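Long-range contacts in triacylglycerol lipase (Clostridium botulinum, PDB 5AH1), which hydrolyses synthetic polyesters and, as a zinc-binding lipase of the alpha/beta-hydrolase class, probably triacylglycerols: residues Val125-Asp130 with Asp302-Asp307; Trp274-Lys278 with Arg290-Ile296. All blocks are in the same frame, centred on the assembly; numbering follows the deposited sequence. Where two conformers were deposited one is given.

In the fold
Contacts 1 and 2 lie on the same side of the chain's centre, about 14 Å apart between their centres. Along the sequence contact 2 is nested within the long loop that contact 1 closes, so the chain passes 125-130, 274-278, 290-296 and 302-307 in turn. Contact 1 is buried and joins the start of helix 128-140 to that of helix 304-308, with a zinc ion bound between D130 and D302; contact 2 lies nearer the surface, at the end of helix 284-292. They touch directly: W274 packs on D302 and I296 on I303. The surface loop of contact 2 therefore lies against the metal site, within the same lipase-like domain.

Contact 1. Residues Val125-Asp130 with Asp302-Asp307. With ZN (zinc ion), chain B.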
loop_
_atom_site.group_PDB
_atom_site.type_symbol
_atom_site.label_atom_id
_atom_site.label_comp_id
_atom_site.label_asym_id
_atom_site.label_seq_id
_atom_site.Cartn_x
_atom_site.Cartn_y
_atom_site.Cartn_z
ATOM N N VAL A 125 0.599 -9.574 4.365
ATOM C CA VAL A 125 -0.728 -9.660 4.967
ATOM C C VAL A 125 -0.744 -9.322 6.457
ATOM O O VAL A 125 -1.722 -9.585 7.146
ATOM C CB VAL A 125 -1.331 -11.072 4.731
ATOM C CG1 VAL A 125 -1.475 -11.367 3.232
ATOM C CG2 VAL A 125 -0.503 -12.171 5.401
ATOM N N SER A 126 0.336 -8.724 6.935
ATOM C CA SER A 126 0.433 -8.315 8.327
ATOM C C SER A 126 -0.223 -6.957 8.583
ATOM O O SER A 126 -0.587 -6.233 7.652
ATOM C CB SER A 126 1.887 -8.331 8.777
ATOM O OG SER A 126 2.387 -9.659 8.691
ATOM N N SER A 127 -0.365 -6.598 9.857
ATOM C CA SER A 127 -0.961 -5.322 10.213
ATOM C C SER A 127 -0.064 -4.154 9.798
ATOM O O SER A 127 1.124 -4.308 9.552
ATOM C CB SER A 127 -1.174 -5.244 11.710
ATOM O OG SER A 127 0.079 -5.246 12.369
ATOM N N ASN A 128 -0.648 -2.965 9.745
ATOM C CA ASN A 128 0.133 -1.765 9.459
ATOM C C ASN A 128 1.181 -1.493 10.540
ATOM O O ASN A 128 2.282 -1.043 10.229
ATOM C CB ASN A 128 -0.801 -0.568 9.269
ATOM C CG ASN A 128 -1.386 -0.531 7.881
ATOM O OD1 ASN A 128 -0.634 -0.513 6.898
ATOM N ND2 ASN A 128 -2.706 -0.479 7.774
ATOM N N TRP A 129 0.858 -1.748 11.801
ATOM C CA TRP A 129 1.870 -1.626 12.847
ATOM C C TRP A 129 3.052 -2.552 12.548
ATOM O O TRP A 129 4.224 -2.139 12.547
ATOM C CB TRP A 129 1.274 -1.987 14.198
ATOM C CG TRP A 129 2.272 -1.996 15.333
ATOM C CD1 TRP A 129 3.167 -3.000 15.643
ATOM C CD2 TRP A 129 2.476 -0.968 16.322
ATOM N NE1 TRP A 129 3.898 -2.651 16.747
ATOM C CE2 TRP A 129 3.492 -1.418 17.186
ATOM C CE3 TRP A 129 1.903 0.299 16.553
ATOM C CZ2 TRP A 129 3.913 -0.676 18.290
ATOM C CZ3 TRP A 129 2.331 1.027 17.635
ATOM C CH2 TRP A 129 3.332 0.550 18.482
ATOM N N ASP A 130 2.753 -3.826 12.287
ATOM C CA ASP A 130 3.824 -4.790 12.072
ATOM C C ASP A 130 4.639 -4.386 10.838
ATOM O O ASP A 130 5.867 -4.429 10.849
ATOM C CB ASP A 130 3.282 -6.212 11.896
ATOM C CG ASP A 130 2.684 -6.823 13.188
ATOM O OD1 ASP A 130 2.578 -6.138 14.241
ATOM O OD2 ASP A 130 2.331 -8.028 13.135
ATOM N N ASP A 302 -4.866 -7.640 14.840
ATOM C CA ASP A 302 -3.504 -7.319 14.388
ATOM C C ASP A 302 -3.123 -8.029 13.089
ATOM O O ASP A 302 -2.148 -8.787 13.049
ATOM C CB ASP A 302 -2.526 -7.677 15.513
ATOM C CG ASP A 302 -1.108 -7.190 15.267
ATOM O OD1 ASP A 302 -0.923 -6.062 14.744
ATOM O OD2 ASP A 302 -0.171 -7.933 15.639
ATOM N N ILE A 303 -3.897 -7.792 12.034
ATOM C CA ILE A 303 -3.714 -8.480 10.753
ATOM C C ILE A 303 -4.233 -7.567 9.627
ATOM O O ILE A 303 -5.041 -6.685 9.885
ATOM C CB ILE A 303 -4.416 -9.873 10.817
ATOM C CG1 ILE A 303 -3.912 -10.809 9.720
ATOM C CG2 ILE A 303 -5.923 -9.707 10.835
ATOM C CD1 ILE A 303 -2.463 -11.251 9.895
ATOM N N ALA A 304 -3.769 -7.766 8.395
ATOM C CA ALA A 304 -4.095 -6.807 7.342
ATOM C C ALA A 304 -5.592 -6.689 7.054
ATOM O O ALA A 304 -6.080 -5.604 6.774
ATOM C CB ALA A 304 -3.353 -7.141 6.050
ATOM N N THR A 305 -6.309 -7.801 7.088
ATOM C CA THR A 305 -7.718 -7.803 6.724
ATOM C C THR A 305 -8.541 -6.898 7.650
ATOM O O THR A 305 -9.470 -6.219 7.191
ATOM C CB THR A 305 -8.255 -9.258 6.652
ATOM O OG1 THR A 305 -7.743 -10.020 7.742
ATOM C CG2 THR A 305 -7.782 -9.905 5.374
ATOM N N TYR A 306 -8.178 -6.830 8.929
ATOM C CA TYR A 306 -8.818 -5.890 9.843
ATOM C C TYR A 306 -8.411 -4.452 9.520
ATOM O O TYR A 306 -9.249 -3.550 9.423
ATOM C CB TYR A 306 -8.493 -6.209 11.301
ATOM C CG TYR A 306 -9.031 -5.143 12.223
ATOM C CD1 TYR A 306 -10.361 -5.131 12.612
ATOM C CD2 TYR A 306 -8.217 -4.109 12.667
ATOM C CE1 TYR A 306 -10.858 -4.142 13.433
ATOM C CE2 TYR A 306 -8.706 -3.116 13.471
ATOM C CZ TYR A 306 -10.018 -3.128 13.862
ATOM O OH TYR A 306 -10.494 -2.113 14.665
ATOM N N ASP A 307 -7.114 -4.228 9.350
ATOM C CA ASP A 307 -6.594 -2.881 9.117
ATOM C C ASP A 307 -7.085 -2.267 7.800
ATOM O O ASP A 307 -7.107 -1.038 7.653
ATOM C CB ASP A 307 -5.062 -2.913 9.168
ATOM C CG ASP A 307 -4.500 -2.698 10.581
ATOM O OD1 ASP A 307 -5.296 -2.576 11.544
ATOM O OD2 ASP A 307 -3.250 -2.648 10.702
HETATM ZN ZN ZN B . 1.636 -7.146 15.601
HETATM O O HOH W 1 0.230 -8.947 11.679
HETATM O O HOH W 2 -5.095 0.088 9.491
HETATM O O HOH W 3 -1.843 -1.925 12.844
#
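In S127, OG is set between the backbone N and the carbonyl carbon (chi1 66°), where it can face D302, whose own CG lies anti to its backbone N (chi1 -171°) and carries the carboxylate across to the zinc ion. The serine hydroxyl donates to D302 OD1 (2.7 Å), meeting the carboxylate from above its plane, and at the same time S127 OG accepts from D130 N at 3.0 Å. It thus positions a metal ligand while capping the N-terminus of helix 128-140. D130 OD1 binds zinc at 1.9 Å and D302 OD2 binds it at 2.0 Å. The two carboxylates approach from opposite directions with their planes 82° apart, and the cation between them probably offsets their like charges. A water ties the same groups together, donating to D130 OD2 and D302 O and accepting from S127 N; Q273 also bonds to D130 OD2.

Farther along, D307 OD2 takes the backbone N-H of N128 at 2.8 Å, nearly along its C-O axis, and a second water links it to W129 N. The N128 amide runs past the D307 carboxylate with the two planes nearly parallel, while its OD1 is bonded to T187. A304 N donates to V125 O (3.0 Å). A304 CB lies 3.1 Å from V125 O and 3.3 Å from S126 O, which has no hydrogen-bond partner in the model. H150 and H156 complete the zinc site, a two-aspartate, two-histidine arrangement like that of the zinc-binding bacterial lipases of the alpha/beta-hydrolase fold.

Contact 2. Residues Trp274-Lys278 with Arg290-Ile296; sequences WGLKK and RVLDSNI
A mixed contact, apolar at one end and polar at the other, joins the loop 274-278 to the C-terminal end of helix 284-292 and the turn that follows, near the protein surface. The apolar end is a CH-pi interaction: I296 CD1 stands over one face of the W274 indole, 3.3 Å from the centroid of the five-membered ring and only 4° off its normal. With CG1 anti to the backbone N (chi1 -161°) and chi2 also extended, the isoleucine reaches the ring with its terminal methyl, the two side chains crossing at about a right angle. The same indole meets the zinc ligand H156 edge-to-face. L276 spans the middle, bringing CD1 to 3.8 Å from S294 OG and CD2 to the same distance from R290 NH1.

At the polar end the R290 chain bends at chi3 (55°) and presents its guanidinium edge to the loop backbone. R290 NH2 donates to K277 O over 3.0 Å, with the oxygen close to the guanidinium plane, and NH1 donates to a water that in turn bonds to G275 O and K277 O. E282 forms a salt bridge with NH2, so this nitrogen is shared between two acceptors. S294 OG receives the N-H of I296 (3.0 Å), a capping bond at the turn that leads into the next helix.

V291 O accepts from W297 NE1 of helix 296-299, and L292 rests on I246 and F250 of helix 242-257.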
loop_
_atom_site.group_PDB
_atom_site.type_symbol
_atom_site.label_atom_id
_atom_site.label_comp_id
_atom_site.label_asym_id
_atom_site.label_seq_id
_atom_site.Cartn_x
_atom_site.Cartn_y
_atom_site.Cartn_z
ATOM N N TRP A 274 4.007 -14.781 14.020
ATOM C CA TRP A 274 2.861 -15.584 14.417
ATOM C C TRP A 274 3.158 -17.075 14.488
ATOM O O TRP A 274 2.251 -17.861 14.701
ATOM C CB TRP A 274 1.705 -15.358 13.437
ATOM C CG TRP A 274 1.141 -13.962 13.463
ATOM C CD1 TRP A 274 1.298 -12.987 12.518
ATOM C CD2 TRP A 274 0.328 -13.391 14.492
ATOM N NE1 TRP A 274 0.636 -11.844 12.888
ATOM C CE2 TRP A 274 0.013 -12.073 14.090
ATOM C CE3 TRP A 274 -0.185 -13.872 15.702
ATOM C CZ2 TRP A 274 -0.763 -11.230 14.864
ATOM C CZ3 TRP A 274 -0.963 -13.036 16.463
ATOM C CH2 TRP A 274 -1.259 -11.725 16.036
ATOM N N GLY A 275 4.413 -17.474 14.316
ATOM C CA GLY A 275 4.756 -18.884 14.314
ATOM C C GLY A 275 4.276 -19.573 13.054
ATOM O O GLY A 275 4.059 -20.785 13.064
ATOM N N LEU A 276 4.154 -18.813 11.964
ATOM C CA LEU A 276 3.666 -19.342 10.700
ATOM C C LEU A 276 4.721 -19.325 9.588
ATOM O O LEU A 276 4.382 -19.180 8.426
ATOM C CB LEU A 276 2.388 -18.594 10.274
ATOM C CG LEU A 276 1.168 -18.867 11.168
ATOM C CD1 LEU A 276 0.023 -17.959 10.781
ATOM C CD2 LEU A 276 0.748 -20.329 11.096
ATOM N N LYS A 277 5.983 -19.574 9.929
ATOM C CA LYS A 277 6.984 -19.847 8.898
ATOM C C LYS A 277 6.680 -21.167 8.199
ATOM O O LYS A 277 6.121 -22.082 8.806
ATOM C CB LYS A 277 8.383 -19.921 9.509
ATOM C CG LYS A 277 8.814 -18.611 10.114
ATOM C CD LYS A 277 10.121 -18.733 10.886
ATOM C CE LYS A 277 11.312 -18.880 9.978
ATOM N NZ LYS A 277 12.551 -18.476 10.709
ATOM N N LYS A 278 7.060 -21.282 6.931
ATOM C CA LYS A 278 7.009 -22.565 6.246
ATOM C C LYS A 278 7.868 -23.591 6.997
ATOM O O LYS A 278 9.014 -23.316 7.345
ATOM C CB LYS A 278 7.483 -22.419 4.804
ATOM C CG LYS A 278 7.317 -23.707 3.996
ATOM C CD LYS A 278 7.132 -23.448 2.508
ATOM C CE LYS A 278 8.377 -22.919 1.895
ATOM N NZ LYS A 278 8.244 -22.906 0.418
ATOM N N ARG A 290 -2.125 -24.267 5.041
ATOM C CA ARG A 290 -2.007 -24.130 6.482
ATOM C C ARG A 290 -2.219 -22.677 6.923
ATOM O O ARG A 290 -2.944 -22.419 7.889
ATOM C CB ARG A 290 -0.658 -24.678 6.947
ATOM C CG ARG A 290 -0.517 -24.783 8.442
ATOM C CD ARG A 290 0.695 -25.620 8.816
ATOM N NE ARG A 290 1.929 -25.142 8.208
ATOM C CZ ARG A 290 2.705 -24.181 8.714
ATOM N NH1 ARG A 290 2.387 -23.563 9.848
ATOM N NH2 ARG A 290 3.817 -23.836 8.076
ATOM N N VAL A 291 -1.631 -21.728 6.200
ATOM C CA VAL A 291 -1.845 -20.320 6.502
ATOM C C VAL A 291 -3.312 -19.925 6.283
ATOM O O VAL A 291 -3.907 -19.250 7.123
ATOM C CB VAL A 291 -0.894 -19.428 5.687
ATOM C CG1 VAL A 291 -1.236 -17.966 5.859
ATOM C CG2 VAL A 291 0.545 -19.679 6.120
ATOM N N LEU A 292 -3.909 -20.354 5.172
ATOM C CA LEU A 292 -5.324 -20.058 4.929
ATOM C C LEU A 292 -6.253 -20.584 6.008
ATOM O O LEU A 292 -7.261 -19.945 6.328
ATOM C CB LEU A 292 -5.767 -20.612 3.579
ATOM C CG LEU A 292 -5.287 -19.792 2.390
ATOM C CD1 LEU A 292 -5.590 -20.535 1.109
ATOM C CD2 LEU A 292 -5.950 -18.403 2.372
ATOM N N ASP A 293 -5.911 -21.739 6.567
ATOM C CA ASP A 293 -6.737 -22.389 7.580
ATOM C C ASP A 293 -6.434 -21.909 8.994
ATOM O O ASP A 293 -7.064 -22.360 9.953
ATOM C CB ASP A 293 -6.533 -23.906 7.534
ATOM C CG ASP A 293 -7.185 -24.551 6.333
ATOM O OD1 ASP A 293 -7.884 -23.855 5.565
ATOM O OD2 ASP A 293 -7.004 -25.772 6.162
ATOM N N SER A 294 -5.485 -20.990 9.130
ATOM C CA SER A 294 -5.109 -20.471 10.446
ATOM C C SER A 294 -6.244 -19.721 11.120
ATOM O O SER A 294 -7.045 -19.058 10.456
ATOM C CB SER A 294 -3.919 -19.518 10.302
ATOM O OG SER A 294 -3.584 -18.904 11.545
ATOM N N ASN A 295 -6.277 -19.797 12.446
ATOM C CA ASN A 295 -7.225 -19.020 13.227
ATOM C C ASN A 295 -6.965 -17.520 13.164
ATOM O O ASN A 295 -7.793 -16.725 13.601
ATOM C CB ASN A 295 -7.238 -19.480 14.698
ATOM C CG ASN A 295 -5.919 -19.233 15.409
ATOM O OD1 ASN A 295 -4.854 -19.342 14.805
ATOM N ND2 ASN A 295 -5.983 -18.888 16.695
ATOM N N ILE A 296 -5.810 -17.135 12.646
ATOM C CA ILE A 296 -5.421 -15.736 12.638
ATOM C C ILE A 296 -6.464 -14.828 11.959
ATOM O O ILE A 296 -6.682 -13.692 12.383
ATOM C CB ILE A 296 -4.018 -15.583 11.995
ATOM C CG1 ILE A 296 -3.411 -14.251 12.379
ATOM C CG2 ILE A 296 -4.060 -15.767 10.482
ATOM C CD1 ILE A 296 -1.958 -14.143 11.980
HETATM O O HOH W 4 4.838 -22.631 11.199
#